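Local coordinates for oxidoreductase, 2OG-Fe oxygenase family protein, putative, expressed (PDB 5XOI) that probably acts as an iron- and 2-oxoglutarate-dependent dioxygenase of the AlkB family, the catalytic domain of rice ALKBH1 being the part described here, at residues 26-31 with 156-161; 182-187 with 208-213. All coordinates share one frame; numbering follows the deposited sequence.

Interaction 1: residues 26-31 with 156-161; sequences VDIIRR and VSFSLG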
ATOM      1  N   VAL A  26     -10.312   2.360  12.335  1.00 17.76           N
ATOM      2  CA  VAL A  26     -11.068   3.593  12.526  1.00 22.06           C
ATOM      3  C   VAL A  26     -10.123   4.778  12.643  1.00 20.41           C
ATOM      4  O   VAL A  26     -10.345   5.834  12.037  1.00 20.80           O
ATOM      5  CB  VAL A  26     -11.979   3.474  13.755  1.00 21.00           C
ATOM      6  CG1 VAL A  26     -12.718   4.789  13.991  1.00 22.36           C
ATOM      7  CG2 VAL A  26     -12.942   2.325  13.562  1.00 16.45           C
ATOM      8  N   ASP A  27      -9.045   4.613  13.411  1.00 18.85           N
ATOM      9  CA  ASP A  27      -8.099   5.700  13.614  1.00 23.97           C
ATOM     10  C   ASP A  27      -7.417   6.079  12.307  1.00 15.71           C
ATOM     11  O   ASP A  27      -7.186   7.264  12.044  1.00 22.34           O
ATOM     12  CB  ASP A  27      -7.066   5.288  14.664  1.00 25.91           C
ATOM     13  CG  ASP A  27      -6.101   6.400  15.014  1.00 32.44           C
ATOM     14  OD1 ASP A  27      -6.542   7.554  15.188  1.00 37.00           O
ATOM     15  OD2 ASP A  27      -4.894   6.106  15.139  1.00 37.22           O
ATOM     16  N   ILE A  28      -7.099   5.081  11.478  1.00 16.91           N
ATOM     17  CA  ILE A  28      -6.421   5.349  10.213  1.00 19.60           C
ATOM     18  C   ILE A  28      -7.333   6.142   9.287  1.00 20.48           C
ATOM     19  O   ILE A  28      -6.907   7.125   8.675  1.00 19.14           O
ATOM     20  CB  ILE A  28      -5.947   4.039   9.556  1.00 18.18           C
ATOM     21  CG1 ILE A  28      -4.758   3.452  10.322  1.00 21.43           C
ATOM     22  CG2 ILE A  28      -5.547   4.289   8.105  1.00 21.24           C
ATOM     23  CD1 ILE A  28      -4.557   1.975  10.072  1.00 23.71           C
ATOM     24  N   ILE A  29      -8.606   5.737   9.192  1.00 19.22           N
ATOM     25  CA  ILE A  29      -9.575   6.470   8.377  1.00 18.41           C
ATOM     26  C   ILE A  29      -9.733   7.891   8.891  1.00 21.77           C
ATOM     27  O   ILE A  29      -9.694   8.856   8.120  1.00 16.40           O
ATOM     28  CB  ILE A  29     -10.936   5.745   8.362  1.00 15.61           C
ATOM     29  CG1 ILE A  29     -10.822   4.341   7.748  1.00 21.04           C
ATOM     30  CG2 ILE A  29     -11.996   6.616   7.647  1.00 15.95           C
ATOM     31  CD1 ILE A  29     -10.511   4.332   6.271  1.00 29.89           C
ATOM     32  N   ARG A  30      -9.932   8.046  10.206  1.00 17.23           N
ATOM     33  CA  ARG A  30     -10.169   9.379  10.749  1.00 19.58           C
ATOM     34  C   ARG A  30      -8.971  10.298  10.508  1.00 19.21           C
ATOM     35  O   ARG A  30      -9.146  11.454  10.111  1.00 23.80           O
ATOM     36  CB  ARG A  30     -10.510   9.279  12.237  1.00 23.08           C
ATOM     37  CG  ARG A  30     -11.941   8.811  12.486  1.00 23.21           C
ATOM     38  CD  ARG A  30     -12.270   8.791  13.980  1.00 29.03           C
ATOM     39  NE  ARG A  30     -13.645   8.369  14.238  1.00 31.95           N
ATOM     40  CZ  ARG A  30     -14.037   7.769  15.359  1.00 39.40           C
ATOM     41  NH1 ARG A  30     -13.156   7.511  16.320  1.00 32.61           N
ATOM     42  NH2 ARG A  30     -15.305   7.416  15.520  1.00 44.66           N
ATOM     43  N   ARG A  31      -7.747   9.795  10.701  1.00 22.57           N
ATOM     44  CA  ARG A  31      -6.568  10.624  10.436  1.00 21.36           C
ATOM     45  C   ARG A  31      -6.464  10.998   8.961  1.00 21.50           C
ATOM     46  O   ARG A  31      -6.134  12.139   8.625  1.00 21.45           O
ATOM     47  CB  ARG A  31      -5.297   9.908  10.878  1.00 24.03           C
ATOM     48  CG  ARG A  31      -5.123   9.814  12.385  1.00 30.31           C
ATOM     49  CD  ARG A  31      -3.927   8.942  12.712  1.00 35.00           C
ATOM     50  NE  ARG A  31      -3.734   8.765  14.148  1.00 40.25           N
ATOM     51  CZ  ARG A  31      -2.868   9.466  14.870  1.00 40.46           C
ATOM     52  NH1 ARG A  31      -2.121  10.399  14.289  1.00 39.02           N
ATOM     53  NH2 ARG A  31      -2.751   9.237  16.168  1.00 48.19           N
ATOM     54  N   VAL A 156       5.030  -2.006   2.047  1.00 12.77           N
ATOM     55  CA  VAL A 156       4.010  -2.451   3.010  1.00 12.67           C
ATOM     56  C   VAL A 156       2.726  -1.687   2.724  1.00 13.96           C
ATOM     57  O   VAL A 156       2.715  -0.455   2.787  1.00 13.96           O
ATOM     58  CB  VAL A 156       4.453  -2.231   4.463  1.00 14.75           C
ATOM     59  CG1 VAL A 156       3.337  -2.625   5.427  1.00 16.35           C
ATOM     60  CG2 VAL A 156       5.734  -3.019   4.761  1.00 19.55           C
ATOM     61  N   SER A 157       1.637  -2.415   2.460  1.00 12.25           N
ATOM     62  CA  SER A 157       0.396  -1.825   1.953  1.00 14.02           C
ATOM     63  C   SER A 157      -0.779  -2.162   2.868  1.00 15.69           C
ATOM     64  O   SER A 157      -1.083  -3.342   3.080  1.00 16.18           O
ATOM     65  CB  SER A 157       0.121  -2.330   0.532  1.00 17.34           C
ATOM     66  OG  SER A 157      -1.218  -2.109   0.138  1.00 17.16           O
ATOM     67  N   PHE A 158      -1.459  -1.122   3.374  1.00 13.40           N
ATOM     68  CA  PHE A 158      -2.686  -1.262   4.164  1.00 13.23           C
ATOM     69  C   PHE A 158      -3.898  -1.170   3.245  1.00 15.56           C
ATOM     70  O   PHE A 158      -3.934  -0.324   2.350  1.00 13.89           O
ATOM     71  CB  PHE A 158      -2.848  -0.136   5.199  1.00 13.37           C
ATOM     72  CG  PHE A 158      -1.788  -0.064   6.272  1.00 15.78           C
ATOM     73  CD1 PHE A 158      -0.790  -1.012   6.392  1.00 18.08           C
ATOM     74  CD2 PHE A 158      -1.837   0.980   7.191  1.00 17.82           C
ATOM     75  CE1 PHE A 158       0.157  -0.914   7.404  1.00 16.39           C
ATOM     76  CE2 PHE A 158      -0.906   1.087   8.201  1.00 19.90           C
ATOM     77  CZ  PHE A 158       0.101   0.140   8.310  1.00 15.14           C
ATOM     78  N   SER A 159      -4.926  -1.975   3.523  1.00 14.25           N
ATOM     79  CA  SER A 159      -6.181  -1.926   2.778  1.00 13.95           C
ATOM     80  C   SER A 159      -7.327  -1.664   3.747  1.00 14.29           C
ATOM     81  O   SER A 159      -7.411  -2.308   4.795  1.00 15.05           O
ATOM     82  CB  SER A 159      -6.437  -3.232   2.009  1.00 13.85           C
ATOM     83  OG  SER A 159      -5.537  -3.390   0.924  1.00 17.90           O
ATOM     84  N   LEU A 160      -8.212  -0.723   3.402  1.00 12.27           N
ATOM     85  CA  LEU A 160      -9.360  -0.418   4.251  1.00 14.48           C
ATOM     86  C   LEU A 160     -10.566  -0.089   3.386  1.00 15.86           C
ATOM     87  O   LEU A 160     -10.433   0.559   2.345  1.00 14.03           O
ATOM     88  CB  LEU A 160      -9.083   0.759   5.204  1.00 15.47           C
ATOM     89  CG  LEU A 160      -7.908   0.660   6.186  1.00 15.46           C
ATOM     90  CD1 LEU A 160      -6.607   1.093   5.531  1.00 24.35           C
ATOM     91  CD2 LEU A 160      -8.181   1.515   7.407  1.00 22.70           C
ATOM     92  N   GLY A 161     -11.748  -0.516   3.838  1.00 14.19           N
ATOM     93  CA  GLY A 161     -12.967  -0.225   3.099  1.00 16.34           C
ATOM     94  C   GLY A 161     -13.367  -1.351   2.167  1.00 17.12           C
ATOM     95  O   GLY A 161     -13.283  -2.525   2.534  1.00 15.93           O
TER

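Interaction 2: residues 182-187 with 208-213; sequences LESGDV and TAPNWL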
ATOM      1  N   LEU A 182      -7.738  -8.098  -1.676  1.00 14.92           N
ATOM      2  CA  LEU A 182      -7.275  -7.354  -0.511  1.00 15.13           C
ATOM      3  C   LEU A 182      -8.509  -6.772   0.160  1.00 15.63           C
ATOM      4  O   LEU A 182      -9.149  -5.861  -0.382  1.00 15.33           O
ATOM      5  CB  LEU A 182      -6.274  -6.269  -0.903  1.00 14.69           C
ATOM      6  CG  LEU A 182      -5.013  -6.769  -1.626  1.00 16.12           C
ATOM      7  CD1 LEU A 182      -4.124  -5.589  -2.028  1.00 15.28           C
ATOM      8  CD2 LEU A 182      -4.243  -7.730  -0.745  1.00 15.05           C
ATOM      9  N   GLU A 183      -8.868  -7.337   1.316  1.00 15.20           N
ATOM     10  CA  GLU A 183     -10.067  -6.968   2.060  1.00 16.42           C
ATOM     11  C   GLU A 183      -9.706  -5.989   3.165  1.00 15.36           C
ATOM     12  O   GLU A 183      -8.544  -5.849   3.536  1.00 15.87           O
ATOM     13  CB  GLU A 183     -10.737  -8.203   2.674  1.00 16.94           C
ATOM     14  CG  GLU A 183     -11.017  -9.327   1.700  1.00 15.18           C
ATOM     15  CD  GLU A 183     -11.674 -10.512   2.384  1.00 25.31           C
ATOM     16  OE1 GLU A 183     -12.897 -10.693   2.233  1.00 27.29           O
ATOM     17  OE2 GLU A 183     -10.965 -11.256   3.087  1.00 23.71           O
ATOM     18  N   SER A 184     -10.722  -5.315   3.700  1.00 15.11           N
ATOM     19  CA  SER A 184     -10.479  -4.318   4.741  1.00 13.52           C
ATOM     20  C   SER A 184      -9.736  -4.932   5.927  1.00 14.54           C
ATOM     21  O   SER A 184     -10.143  -5.968   6.464  1.00 17.30           O
ATOM     22  CB  SER A 184     -11.801  -3.707   5.211  1.00 15.93           C
ATOM     23  OG  SER A 184     -11.565  -2.517   5.941  1.00 16.46           O
ATOM     24  N   GLY A 185      -8.654  -4.271   6.337  1.00 14.83           N
ATOM     25  CA  GLY A 185      -7.788  -4.732   7.396  1.00 17.26           C
ATOM     26  C   GLY A 185      -6.591  -5.534   6.938  1.00 18.97           C
ATOM     27  O   GLY A 185      -5.664  -5.740   7.732  1.00 19.48           O
ATOM     28  N   ASP A 186      -6.575  -5.997   5.689  1.00 14.94           N
ATOM     29  CA  ASP A 186      -5.439  -6.776   5.204  1.00 16.25           C
ATOM     30  C   ASP A 186      -4.198  -5.899   5.068  1.00 19.04           C
ATOM     31  O   ASP A 186      -4.273  -4.711   4.729  1.00 17.75           O
ATOM     32  CB  ASP A 186      -5.736  -7.418   3.852  1.00 12.54           C
ATOM     33  CG  ASP A 186      -6.762  -8.556   3.927  1.00 13.97           C
ATOM     34  OD1 ASP A 186      -7.186  -8.943   5.040  1.00 17.14           O
ATOM     35  OD2 ASP A 186      -7.141  -9.061   2.843  1.00 16.98           O
ATOM     36  N   VAL A 187      -3.040  -6.493   5.340  1.00 13.75           N
ATOM     37  CA  VAL A 187      -1.755  -5.852   5.079  1.00 13.58           C
ATOM     38  C   VAL A 187      -0.973  -6.763   4.153  1.00 18.25           C
ATOM     39  O   VAL A 187      -0.852  -7.961   4.416  1.00 16.79           O
ATOM     40  CB  VAL A 187      -0.958  -5.574   6.367  1.00 13.35           C
ATOM     41  CG1 VAL A 187       0.458  -5.079   6.020  1.00 16.84           C
ATOM     42  CG2 VAL A 187      -1.674  -4.538   7.202  1.00 12.98           C
ATOM     43  N   THR A 208     -18.546  -3.998  -0.049  1.00 16.53           N
ATOM     44  CA  THR A 208     -17.857  -5.044   0.693  1.00 16.59           C
ATOM     45  C   THR A 208     -17.211  -4.549   1.979  1.00 20.48           C
ATOM     46  O   THR A 208     -16.821  -5.379   2.811  1.00 21.57           O
ATOM     47  CB  THR A 208     -16.797  -5.730  -0.191  1.00 14.37           C
ATOM     48  OG1 THR A 208     -16.033  -4.745  -0.907  1.00 14.91           O
ATOM     49  CG2 THR A 208     -17.476  -6.651  -1.196  1.00 17.56           C
ATOM     50  N   ALA A 209     -17.129  -3.240   2.183  1.00 15.19           N
ATOM     51  CA  ALA A 209     -16.579  -2.701   3.422  1.00 17.99           C
ATOM     52  C   ALA A 209     -17.407  -3.159   4.623  1.00 18.73           C
ATOM     53  O   ALA A 209     -18.639  -3.213   4.544  1.00 17.19           O
ATOM     54  CB  ALA A 209     -16.547  -1.172   3.376  1.00 22.63           C
ATOM     55  N   PRO A 210     -16.771  -3.497   5.743  1.00 18.57           N
ATOM     56  CA  PRO A 210     -17.538  -3.934   6.917  1.00 20.56           C
ATOM     57  C   PRO A 210     -18.451  -2.827   7.422  1.00 22.18           C
ATOM     58  O   PRO A 210     -18.081  -1.650   7.448  1.00 19.30           O
ATOM     59  CB  PRO A 210     -16.457  -4.287   7.944  1.00 19.12           C
ATOM     60  CG  PRO A 210     -15.212  -4.475   7.150  1.00 28.60           C
ATOM     61  CD  PRO A 210     -15.321  -3.571   5.961  1.00 23.15           C
ATOM     62  N   ASN A 211     -19.660  -3.223   7.826  1.00 18.82           N
ATOM     63  CA  ASN A 211     -20.649  -2.253   8.285  1.00 21.84           C
ATOM     64  C   ASN A 211     -20.140  -1.459   9.480  1.00 22.17           C
ATOM     65  O   ASN A 211     -20.357  -0.246   9.565  1.00 22.46           O
ATOM     66  CB  ASN A 211     -21.950  -2.969   8.644  1.00 22.46           C
ATOM     67  CG  ASN A 211     -23.028  -2.014   9.133  1.00 35.55           C
ATOM     68  OD1 ASN A 211     -23.455  -2.073  10.290  1.00 39.27           O
ATOM     69  ND2 ASN A 211     -23.476  -1.131   8.249  1.00 34.23           N
ATOM     70  N   TRP A 212     -19.472  -2.124  10.424  1.00 21.48           N
ATOM     71  CA  TRP A 212     -19.002  -1.413  11.610  1.00 22.22           C
ATOM     72  C   TRP A 212     -17.997  -0.328  11.242  1.00 21.40           C
ATOM     73  O   TRP A 212     -17.983   0.743  11.858  1.00 22.75           O
ATOM     74  CB  TRP A 212     -18.395  -2.397  12.615  1.00 23.86           C
ATOM     75  CG  TRP A 212     -17.195  -3.128  12.103  1.00 19.55           C
ATOM     76  CD1 TRP A 212     -17.173  -4.361  11.529  1.00 19.74           C
ATOM     77  CD2 TRP A 212     -15.835  -2.669  12.126  1.00 21.68           C
ATOM     78  NE1 TRP A 212     -15.884  -4.704  11.190  1.00 24.37           N
ATOM     79  CE2 TRP A 212     -15.044  -3.682  11.550  1.00 21.49           C
ATOM     80  CE3 TRP A 212     -15.212  -1.506  12.592  1.00 23.44           C
ATOM     81  CZ2 TRP A 212     -13.664  -3.560  11.404  1.00 27.38           C
ATOM     82  CZ3 TRP A 212     -13.837  -1.391  12.455  1.00 25.89           C
ATOM     83  CH2 TRP A 212     -13.081  -2.416  11.867  1.00 25.61           C
ATOM     84  N   LEU A 213     -17.167  -0.570  10.227  1.00 18.68           N
ATOM     85  CA  LEU A 213     -16.186   0.437   9.838  1.00 20.66           C
ATOM     86  C   LEU A 213     -16.847   1.600   9.110  1.00 23.07           C
ATOM     87  O   LEU A 213     -16.543   2.769   9.384  1.00 25.12           O
ATOM     88  CB  LEU A 213     -15.109  -0.202   8.962  1.00 21.92           C
ATOM     89  CG  LEU A 213     -14.004   0.756   8.516  1.00 23.22           C
ATOM     90  CD1 LEU A 213     -13.321   1.354   9.743  1.00 24.09           C
ATOM     91  CD2 LEU A 213     -13.003   0.048   7.606  1.00 18.82           C
TER

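Interaction 1: residues 26-31 with 156-161
F158 and L160, two residues apart on strand 155-161, meet I28 and I29 of helix 22-37 in a helix-on-sheet packing of the double-stranded beta-helix (jelly-roll) fold of 2OG-Fe(II) oxygenases. Helix and strand cross nearly at right angles (84°), their axes 9.8 Å apart at closest approach, and no hydrogen bond joins the two segments: the contact is wholly apolar and buried. Along the strand, F158 comes first. CD1 of I28 approaches its ring obliquely, with CD2 of F158 the nearest ring atom at 4.1 Å, and the two side chains run roughly perpendicular. F228 and helix 87-106, through I92 and V93, pack on the same phenylalanine. S159 points to the other side of the sheet, where its OG accepts a hydrogen bond from NH2 of R223, a residue that binds 2-oxoglutarate. L160 then returns to the helix side and has the largest share of the contact. With CG anti to its carbonyl carbon (chi1 -58°), CD2 reaches toward the helix and meets both isoleucines, and CB of L160 adds a contact to CD1 of I29. I28 crosses L160 at about a right angle, presenting CG2, whereas I29 slides past it in the opposite direction. Strand 223-229 backs the cluster, with L226 touching both I28 and L160 and L224 touching I29. Methyl CD2 of L160 sits 3.9 Å from CG2 of I28 and 3.8 Å from CD1 of I29.

Interaction 2: residues 182-187 with 208-213
S184 meets P210 and L213 where the turn between strands 178-182 and 187-190 faces the start of helix 211-217. The serine CB lies against the proline ring, 3.6 Å from CD of P210. Beyond it, OG of S184 comes within 3.4 Å of the methyl CD2 of L213, an apolar neighbour to a polar atom. The serine hydroxyl is turned that way because OG stands anti to the backbone N (chi1 -165°). P210, at the N-cap position of the helix, also lends its ring to the serine.

Further out, a type II turn from E183 to D186 sets S184 in place: N of D186 bonds to O of E183, while G185 takes the positive phi that this turn favours at its third position. The turn is tied again by D186, whose OD2 accepts a hydrogen bond from N of E183, from above the carboxylate plane, at 2.9 Å. K17 adds salt bridges to both acids. On the opposite segment, D162 OD1 accepts hydrogen bonds from the backbone N atoms of T208 and A209.

The hydroxyl's polar needs are met elsewhere, by G161 and Q25, so toward P210 and L213 the contact rests on van der Waals packing.

Interactions 1 and 2 have centres 9 Å apart and meet at the end of strand 155-161. S159 O lies 2.8 Å from N of G185, and G161 N lies 2.9 Å from OG of S184, both probable hydrogen bonds; the turn of interaction 2 is thereby joined to the strand of interaction 1. Helix 22-37 also serves both, since V26 touches W212 and L213. Both contacts lie near R223, which binds succinate and 2-oxoglutarate, although neither is bound in this model: its side chain is about 6 Å from that of L160 and about 8 Å from that of S184. The manganese ion is more distant, about 13 Å from the side chain of F158.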